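Local coordinates for glucose 1-dehydrogenase (Haloferax mediterranei, PDB 2B5W), which catalyses the zinc-dependent oxidation of D-glucose and several other aldose sugars, using NADP(+) in preference to NAD(+) as electron acceptor, at residues K18-T32 and H121-L135. The protein carries 1 engineered substitution. Numbering follows the deposited sequence.
Sequences KPRPEPESGEALVRT and HGYMSEFFTSPEKYL
Val30 and Phe128 form a hydrogen-bonded pair at the middle of two antiparallel strands, 27-32 and 127-131, whose axes approach to 4.5 Å at 155°; Ala28 with Ser130 is a second such pair, and Glu132 N to Gly26 O and Thr32 N to Glu126 O extend the bonding beyond both pairs. The Val30 N to Phe128 O bond, 2.8 Å long, is nearly linear at the acceptor.

On the buried face of the sheet the Phe128 ring lies between two side chains. Val30 CB sits 3.9 Å from the Phe128 ring centroid in a CH-pi contact, while CD1 of Tyr123 covers the opposite face. With chi1 at 65°, Phe128 swings its ring back across Val30 and brings its edge to Thr32, where OG1 lies in the ring plane, 3.2 Å from CD1 of Phe128. The same Thr32 hydroxyl donates to Ser125 O (2.7 Å), tying the end of the pairing to the loop before strand 127-131. Further along this face, Leu135 CD1 touches both Ala28 CB and Val30 CG2.

On the other face the guanidinium of Arg20 stacks on the Phe127 ring, its plane inclined by 24° and its CZ 4.0 Å from the ring centroid, an off-centre cation-pi contact; Arg20 CD adds a CH-pi contact over the same ring. Beside it, Thr129 CG2 also meets Leu29 CD1. Pro21 CB, at 3.9 Å, and the backbone N of Pro23 reach the same Thr129 CG2, so this part of the proline-rich loop packs against the Thr129 face.

Segment 27-32 is the first part of strand 27-37, which also pairs with strand 64-71. Both segments belong to the GroES-like catalytic domain of zinc-containing alcohol dehydrogenases; the side chain of Tyr123, which packs on Phe128, is about 5 Å from that of the zinc ligand His63.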
loop_
_atom_site.group_PDB
_atom_site.type_symbol
_atom_site.label_atom_id
_atom_site.label_comp_id
_atom_site.label_asym_id
_atom_site.label_seq_id
_atom_site.Cartn_x
_atom_site.Cartn_y
_atom_site.Cartn_z
ATOM N N LYS A 18 -29.474 28.306 18.697
ATOM C CA LYS A 18 -28.527 29.314 18.294
ATOM C C LYS A 18 -29.063 29.967 17.044
ATOM O O LYS A 18 -29.988 29.455 16.408
ATOM C CB LYS A 18 -27.157 28.674 18.044
ATOM C CG LYS A 18 -27.150 27.650 16.912
ATOM C CD LYS A 18 -25.705 27.351 16.481
ATOM C CE LYS A 18 -24.976 26.573 17.487
ATOM N NZ LYS A 18 -23.537 26.370 17.068
ATOM N N PRO A 19 -28.542 31.130 16.706
ATOM C CA PRO A 19 -29.076 31.857 15.553
ATOM C C PRO A 19 -28.884 31.067 14.255
ATOM O O PRO A 19 -27.888 30.357 14.136
ATOM C CB PRO A 19 -28.229 33.131 15.511
ATOM C CG PRO A 19 -27.630 33.256 16.859
ATOM C CD PRO A 19 -27.446 31.856 17.376
ATOM N N ARG A 20 -29.799 31.236 13.321
ATOM C CA ARG A 20 -29.564 30.712 11.977
ATOM C C ARG A 20 -28.317 31.356 11.413
ATOM O O ARG A 20 -28.141 32.570 11.513
ATOM C CB ARG A 20 -30.696 31.107 11.060
ATOM C CG ARG A 20 -31.543 30.019 10.556
ATOM C CD ARG A 20 -32.509 30.552 9.527
ATOM N NE ARG A 20 -33.874 30.262 9.911
ATOM C CZ ARG A 20 -34.908 30.472 9.120
ATOM N NH1 ARG A 20 -36.118 30.149 9.550
ATOM N NH2 ARG A 20 -34.738 31.026 7.928
ATOM N N PRO A 21 -27.443 30.578 10.797
ATOM C CA PRO A 21 -26.287 31.163 10.139
ATOM C C PRO A 21 -26.691 31.928 8.874
ATOM O O PRO A 21 -27.749 31.672 8.291
ATOM C CB PRO A 21 -25.449 29.938 9.803
ATOM C CG PRO A 21 -26.436 28.939 9.552
ATOM C CD PRO A 21 -27.452 29.111 10.645
ATOM N N GLU A 22 -25.878 32.930 8.538
ATOM C CA GLU A 22 -26.026 33.692 7.305
ATOM C C GLU A 22 -24.838 33.345 6.400
ATOM O O GLU A 22 -23.687 33.298 6.835
ATOM C CB GLU A 22 -26.065 35.219 7.582
ATOM C CG GLU A 22 -27.115 35.630 8.611
ATOM C CD GLU A 22 -27.223 37.141 8.789
ATOM O OE1 GLU A 22 -26.222 37.845 8.543
ATOM O OE2 GLU A 22 -28.308 37.616 9.173
ATOM N N PRO A 23 -25.100 33.096 5.123
ATOM C CA PRO A 23 -24.054 32.715 4.177
ATOM C C PRO A 23 -23.116 33.868 3.849
ATOM O O PRO A 23 -23.581 34.985 3.620
ATOM C CB PRO A 23 -24.825 32.308 2.925
ATOM C CG PRO A 23 -26.121 32.959 3.040
ATOM C CD PRO A 23 -26.425 33.150 4.505
ATOM N N GLU A 24 -21.825 33.588 3.908
ATOM C CA GLU A 24 -20.778 34.481 3.419
ATOM C C GLU A 24 -20.611 34.337 1.919
ATOM O O GLU A 24 -21.207 33.470 1.294
ATOM C CB GLU A 24 -19.458 34.193 4.135
ATOM C CG GLU A 24 -19.569 34.335 5.644
ATOM C CD GLU A 24 -18.247 34.619 6.328
ATOM O OE1 GLU A 24 -17.274 33.896 6.047
ATOM O OE2 GLU A 24 -18.189 35.556 7.151
ATOM N N SER A 25 -19.816 35.198 1.307
ATOM C CA SER A 25 -19.601 35.089 -0.131
ATOM C C SER A 25 -19.119 33.703 -0.508
ATOM O O SER A 25 -18.231 33.152 0.153
ATOM C CB SER A 25 -18.541 36.089 -0.603
ATOM O OG SER A 25 -18.374 36.045 -2.019
ATOM N N GLY A 26 -19.668 33.177 -1.597
ATOM C CA GLY A 26 -19.297 31.862 -2.088
ATOM C C GLY A 26 -20.028 30.731 -1.378
ATOM O O GLY A 26 -19.806 29.584 -1.743
ATOM N N GLU A 27 -20.854 31.062 -0.395
ATOM C CA GLU A 27 -21.625 30.074 0.382
ATOM C C GLU A 27 -23.127 30.135 0.059
ATOM O O GLU A 27 -23.709 31.199 -0.176
ATOM C CB GLU A 27 -21.468 30.315 1.892
ATOM C CG GLU A 27 -20.042 30.295 2.422
ATOM C CD GLU A 27 -19.962 30.384 3.939
ATOM O OE1 GLU A 27 -20.863 30.987 4.579
ATOM O OE2 GLU A 27 -18.990 29.805 4.484
ATOM N N ALA A 28 -23.803 28.986 0.175
ATOM C CA ALA A 28 -25.248 28.927 0.186
ATOM C C ALA A 28 -25.793 28.571 1.572
ATOM O O ALA A 28 -25.115 27.970 2.398
ATOM C CB ALA A 28 -25.737 27.889 -0.792
ATOM N N LEU A 29 -27.018 28.986 1.810
ATOM C CA LEU A 29 -27.809 28.561 2.974
ATOM C C LEU A 29 -28.663 27.355 2.606
ATOM O O LEU A 29 -29.384 27.355 1.617
ATOM C CB LEU A 29 -28.710 29.682 3.491
ATOM C CG LEU A 29 -29.540 29.372 4.716
ATOM C CD1 LEU A 29 -28.652 29.225 5.929
ATOM C CD2 LEU A 29 -30.600 30.451 4.951
ATOM N N VAL A 30 -28.563 26.331 3.440
ATOM C CA VAL A 30 -29.197 25.038 3.234
ATOM C C VAL A 30 -30.133 24.751 4.405
ATOM O O VAL A 30 -29.760 24.887 5.578
ATOM C CB VAL A 30 -28.120 23.938 3.164
ATOM C CG1 VAL A 30 -28.801 22.555 2.877
ATOM C CG2 VAL A 30 -26.997 24.271 2.160
ATOM N N ARG A 31 -31.337 24.274 4.101
ATOM C CA ARG A 31 -32.232 23.724 5.097
ATOM C C ARG A 31 -31.958 22.241 5.223
ATOM O O ARG A 31 -32.093 21.496 4.256
ATOM C CB ARG A 31 -33.695 23.948 4.719
ATOM C CG ARG A 31 -34.664 23.351 5.685
ATOM C CD ARG A 31 -36.132 23.779 5.461
ATOM N NE ARG A 31 -36.607 23.800 4.065
ATOM C CZ ARG A 31 -37.143 22.787 3.423
ATOM N NH1 ARG A 31 -37.611 22.972 2.202
ATOM N NH2 ARG A 31 -37.223 21.590 3.963
ATOM N N THR A 32 -31.624 21.813 6.432
ATOM C CA THR A 32 -31.320 20.402 6.687
ATOM C C THR A 32 -32.540 19.516 6.530
ATOM O O THR A 32 -33.613 19.817 7.065
ATOM C CB THR A 32 -30.748 20.258 8.081
ATOM O OG1 THR A 32 -29.623 21.143 8.182
ATOM C CG2 THR A 32 -30.248 18.866 8.331
ATOM N N HIS A 121 -18.508 23.053 13.987
ATOM C CA HIS A 121 -19.852 22.537 14.170
ATOM C C HIS A 121 -20.315 21.770 12.941
ATOM O O HIS A 121 -19.972 22.114 11.822
ATOM C CB HIS A 121 -20.832 23.664 14.416
ATOM C CG HIS A 121 -20.597 24.359 15.710
ATOM N ND1 HIS A 121 -20.552 23.677 16.900
ATOM C CD2 HIS A 121 -20.361 25.662 15.997
ATOM C CE1 HIS A 121 -20.314 24.541 17.880
ATOM N NE2 HIS A 121 -20.189 25.744 17.359
ATOM N N GLY A 122 -21.105 20.750 13.225
ATOM C CA GLY A 122 -21.642 19.853 12.214
ATOM C C GLY A 122 -22.957 20.349 11.643
ATOM O O GLY A 122 -23.243 21.555 11.626
ATOM N N TYR A 123 -23.774 19.388 11.191
ATOM C CA TYR A 123 -24.932 19.648 10.379
ATOM C C TYR A 123 -26.285 19.351 11.046
ATOM O O TYR A 123 -27.325 19.601 10.425
ATOM C CB TYR A 123 -24.841 18.838 9.076
ATOM C CG TYR A 123 -23.595 19.147 8.270
ATOM C CD1 TYR A 123 -23.340 20.439 7.835
ATOM C CD2 TYR A 123 -22.664 18.154 7.947
ATOM C CE1 TYR A 123 -22.204 20.735 7.115
ATOM C CE2 TYR A 123 -21.538 18.451 7.253
ATOM C CZ TYR A 123 -21.307 19.740 6.835
ATOM O OH TYR A 123 -20.175 20.077 6.117
ATOM N N MET A 124 -26.271 18.870 12.295
ATOM C CA MET A 124 -27.510 18.581 13.006
ATOM C C MET A 124 -28.124 19.866 13.557
ATOM O O MET A 124 -28.187 20.075 14.771
ATOM C CB MET A 124 -27.302 17.567 14.132
ATOM C CG MET A 124 -27.074 16.192 13.623
ATOM S SD MET A 124 -26.924 14.992 14.940
ATOM C CE MET A 124 -26.723 13.499 13.935
ATOM N N SER A 125 -28.547 20.718 12.653
ATOM C CA SER A 125 -29.213 21.967 12.966
ATOM C C SER A 125 -30.229 22.179 11.876
ATOM O O SER A 125 -30.132 21.569 10.818
ATOM C CB SER A 125 -28.221 23.143 13.049
ATOM O OG SER A 125 -27.470 23.328 11.866
ATOM N N GLU A 126 -31.235 23.025 12.106
ATOM C CA GLU A 126 -32.268 23.188 11.106
ATOM C C GLU A 126 -31.756 23.779 9.803
ATOM O O GLU A 126 -32.309 23.495 8.753
ATOM C CB GLU A 126 -33.439 24.001 11.684
ATOM C CG GLU A 126 -34.115 23.246 12.814
ATOM C CD GLU A 126 -35.310 23.960 13.402
ATOM O OE1 GLU A 126 -35.116 24.934 14.156
ATOM O OE2 GLU A 126 -36.446 23.512 13.139
ATOM N N PHE A 127 -30.716 24.604 9.890
ATOM C CA PHE A 127 -30.063 25.231 8.737
ATOM C C PHE A 127 -28.557 25.181 8.911
ATOM O O PHE A 127 -28.034 25.142 10.022
ATOM C CB PHE A 127 -30.479 26.694 8.548
ATOM C CG PHE A 127 -31.933 26.881 8.294
ATOM C CD1 PHE A 127 -32.438 26.969 6.998
ATOM C CD2 PHE A 127 -32.821 26.910 9.363
ATOM C CE1 PHE A 127 -33.798 27.110 6.786
ATOM C CE2 PHE A 127 -34.175 27.035 9.149
ATOM C CZ PHE A 127 -34.667 27.144 7.868
ATOM N N PHE A 128 -27.847 25.170 7.782
ATOM C CA PHE A 128 -26.410 25.348 7.780
ATOM C C PHE A 128 -25.970 26.064 6.497
ATOM O O PHE A 128 -26.730 26.119 5.520
ATOM C CB PHE A 128 -25.660 24.007 7.978
ATOM C CG PHE A 128 -25.825 23.007 6.865
ATOM C CD1 PHE A 128 -26.857 22.070 6.896
ATOM C CD2 PHE A 128 -24.958 23.009 5.785
ATOM C CE1 PHE A 128 -26.999 21.129 5.868
ATOM C CE2 PHE A 128 -25.096 22.081 4.737
ATOM C CZ PHE A 128 -26.107 21.159 4.773
ATOM N N THR A 129 -24.765 26.615 6.531
ATOM C CA THR A 129 -24.141 27.138 5.353
ATOM C C THR A 129 -22.986 26.291 4.916
ATOM O O THR A 129 -22.410 25.545 5.695
ATOM C CB THR A 129 -23.648 28.567 5.595
ATOM O OG1 THR A 129 -22.738 28.591 6.714
ATOM C CG2 THR A 129 -24.838 29.469 5.970
ATOM N N SER A 130 -22.586 26.446 3.655
ATOM C CA SER A 130 -21.312 25.902 3.183
ATOM C C SER A 130 -20.919 26.539 1.873
ATOM O O SER A 130 -21.795 26.942 1.109
ATOM C CB SER A 130 -21.371 24.364 2.942
ATOM O OG SER A 130 -21.225 23.639 4.175
ATOM N N PRO A 131 -19.606 26.635 1.620
ATOM C CA PRO A 131 -19.124 27.052 0.302
ATOM C C PRO A 131 -19.800 26.184 -0.765
ATOM O O PRO A 131 -19.948 24.966 -0.588
ATOM C CB PRO A 131 -17.616 26.782 0.379
ATOM C CG PRO A 131 -17.301 26.959 1.849
ATOM C CD PRO A 131 -18.490 26.308 2.519
ATOM N N GLU A 132 -20.189 26.774 -1.885
ATOM C CA GLU A 132 -20.733 25.962 -2.973
ATOM C C GLU A 132 -19.778 24.879 -3.453
ATOM O O GLU A 132 -20.209 23.803 -3.881
ATOM C CB GLU A 132 -21.209 26.797 -4.146
ATOM C CG GLU A 132 -20.105 27.583 -4.816
ATOM C CD GLU A 132 -20.566 28.375 -6.042
ATOM O OE1 GLU A 132 -21.438 27.879 -6.776
ATOM O OE2 GLU A 132 -20.056 29.505 -6.248
ATOM N N LYS A 133 -18.481 25.103 -3.351
ATOM C CA LYS A 133 -17.498 24.134 -3.800
ATOM C C LYS A 133 -17.495 22.854 -2.961
ATOM O O LYS A 133 -16.980 21.846 -3.402
ATOM C CB LYS A 133 -16.098 24.747 -3.801
ATOM C CG LYS A 133 -15.551 25.090 -2.439
ATOM C CD LYS A 133 -14.284 25.984 -2.547
ATOM C CE LYS A 133 -13.091 25.183 -3.040
ATOM N NZ LYS A 133 -11.827 26.006 -3.171
ATOM N N TYR A 134 -18.068 22.928 -1.759
ATOM C CA TYR A 134 -18.195 21.788 -0.844
ATOM C C TYR A 134 -19.635 21.301 -0.712
ATOM O O TYR A 134 -19.914 20.480 0.170
ATOM C CB TYR A 134 -17.630 22.122 0.544
ATOM C CG TYR A 134 -16.180 22.589 0.509
ATOM C CD1 TYR A 134 -15.246 21.927 -0.256
ATOM C CD2 TYR A 134 -15.787 23.734 1.169
ATOM C CE1 TYR A 134 -13.936 22.355 -0.318
ATOM C CE2 TYR A 134 -14.474 24.161 1.110
ATOM C CZ TYR A 134 -13.556 23.479 0.349
ATOM O OH TYR A 134 -12.218 23.905 0.237
ATOM N N LEU A 135 -20.518 21.769 -1.580
ATOM C CA LEU A 135 -21.889 21.268 -1.659
ATOM C C LEU A 135 -21.978 20.463 -2.935
ATOM O O LEU A 135 -21.741 20.993 -4.027
ATOM C CB LEU A 135 -22.926 22.398 -1.663
ATOM C CG LEU A 135 -23.057 23.104 -0.308
ATOM C CD1 LEU A 135 -23.871 24.361 -0.361
ATOM C CD2 LEU A 135 -23.600 22.135 0.769
#